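PDB 2H6L: PPC domain-containing protein from Archaeoglobus fulgidus, which is of unknown function but binds zinc and belongs to the plants and prokaryotes conserved (PPC/DUF296) domain family. Local coordinates for the interface of chains A and B. Coordinates in Å, arbitrary orientation; residue numbers count along the deposited sequence, not the author numbering. Chains: chain A/B, Hypothetical protein.

The interface of chains A and B. Residues chain A 18, 111; chain B 132-133.
The flat carboxamide of B:Gln132 lies stacked over one face of the phenol ring of A:Tyr18, the two planes 26° apart. It covers the root of the ring and not its hydroxyl end: the amide carbon CD of B:Gln132 stands 3.6 Å from ring atom CG of A:Tyr18. Of the two amide branches, the carbonyl oxygen OE1 of B:Gln132 stands above CD1 of A:Tyr18, 3.2 Å away. The amide nitrogen NE2 of B:Gln132 turns instead to the methylene CB of A:Tyr18, at 3.5 Å. The chain of B:Gln132 runs extended beyond CG (chi2 172°), which carries the amide out to the tyrosine and leaves the methylene CG above the same face, near the rim. Cut back to an alanine, B:Gln132 would lose the stacking amide, and the face of A:Tyr18 would probably be left without this cover, with a gap over CG and CB.

The second contact is a CH-pi one. Methyl CG2 of B:Thr133 sits over the face of the A:Phe111 ring, 4.0 Å from the centroid and displaced toward the rim. CB of B:Thr133 lies past the rim, 3.7 Å from CE2 of A:Phe111. The same methyl also touches the backbone, CG2 of B:Thr133 lying 3.5 Å from the carbonyl O of A:Phe111. Within chain A, CE1 of A:Phe111 meets the edge of the A:Tyr18 ring in its plane, an arrangement that may steady both rings against the two neighbouring loop residues of chain B.

The patch is a loop-to-loop packing contact between two copies of the protein, part of an interface without exact two-fold symmetry. It is likely to contribute to holding together the three-chain assembly of the crystal.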
ATOM      1  N   TYR A  18       3.778  20.202  -9.020  1.00 17.66           N
ATOM      2  CA  TYR A  18       3.957  20.889  -7.754  1.00 18.76           C
ATOM      3  C   TYR A  18       2.881  21.968  -7.584  1.00 19.02           C
ATOM      4  O   TYR A  18       2.517  22.647  -8.543  1.00 19.65           O
ATOM      5  CB  TYR A  18       5.359  21.517  -7.731  1.00 18.04           C
ATOM      6  CG  TYR A  18       5.628  22.461  -6.582  1.00 19.20           C
ATOM      7  CD1 TYR A  18       5.130  23.766  -6.588  1.00 21.00           C
ATOM      8  CD2 TYR A  18       6.401  22.059  -5.494  1.00 19.21           C
ATOM      9  CE1 TYR A  18       5.397  24.647  -5.538  1.00 19.96           C
ATOM     10  CE2 TYR A  18       6.672  22.927  -4.446  1.00 19.76           C
ATOM     11  CZ  TYR A  18       6.170  24.221  -4.472  1.00 20.98           C
ATOM     12  OH  TYR A  18       6.448  25.081  -3.441  1.00 22.55           O
ATOM     13  N   PHE A 111       3.786  18.425  -3.386  1.00 18.72           N
ATOM     14  CA  PHE A 111       5.134  18.968  -3.313  1.00 18.62           C
ATOM     15  C   PHE A 111       5.866  18.156  -4.378  1.00 18.90           C
ATOM     16  O   PHE A 111       6.424  18.704  -5.335  1.00 19.69           O
ATOM     17  CB  PHE A 111       5.786  18.725  -1.953  1.00 19.01           C
ATOM     18  CG  PHE A 111       7.204  19.236  -1.875  1.00 18.39           C
ATOM     19  CD1 PHE A 111       7.464  20.605  -1.835  1.00 17.50           C
ATOM     20  CD2 PHE A 111       8.276  18.358  -1.916  1.00 19.28           C
ATOM     21  CE1 PHE A 111       8.766  21.090  -1.842  1.00 16.65           C
ATOM     22  CE2 PHE A 111       9.592  18.829  -1.925  1.00 21.06           C
ATOM     23  CZ  PHE A 111       9.838  20.200  -1.890  1.00 19.63           C
TER
ATOM     24  N   GLN B 132      13.063  23.027  -8.462  1.00 25.84           N
ATOM     25  CA  GLN B 132      11.895  23.353  -7.651  1.00 24.03           C
ATOM     26  C   GLN B 132      11.826  22.665  -6.286  1.00 22.72           C
ATOM     27  O   GLN B 132      11.548  23.310  -5.276  1.00 24.23           O
ATOM     28  CB  GLN B 132      10.627  23.031  -8.448  1.00 25.86           C
ATOM     29  CG  GLN B 132       9.362  23.705  -7.946  1.00 26.84           C
ATOM     30  CD  GLN B 132       8.193  23.493  -8.888  1.00 29.67           C
ATOM     31  OE1 GLN B 132       7.281  24.320  -8.959  1.00 33.05           O
ATOM     32  NE2 GLN B 132       8.207  22.377  -9.617  1.00 28.82           N
ATOM     33  N   THR B 133      12.085  21.362  -6.246  1.00 21.37           N
ATOM     34  CA  THR B 133      12.004  20.616  -4.990  1.00 19.87           C
ATOM     35  C   THR B 133      13.347  20.251  -4.359  1.00 19.08           C
ATOM     36  O   THR B 133      13.436  20.040  -3.150  1.00 18.79           O
ATOM     37  CB  THR B 133      11.213  19.311  -5.186  1.00 18.68           C
ATOM     38  OG1 THR B 133      11.879  18.499  -6.161  1.00 20.35           O
ATOM     39  CG2 THR B 133       9.788  19.605  -5.662  1.00 18.83           C
TER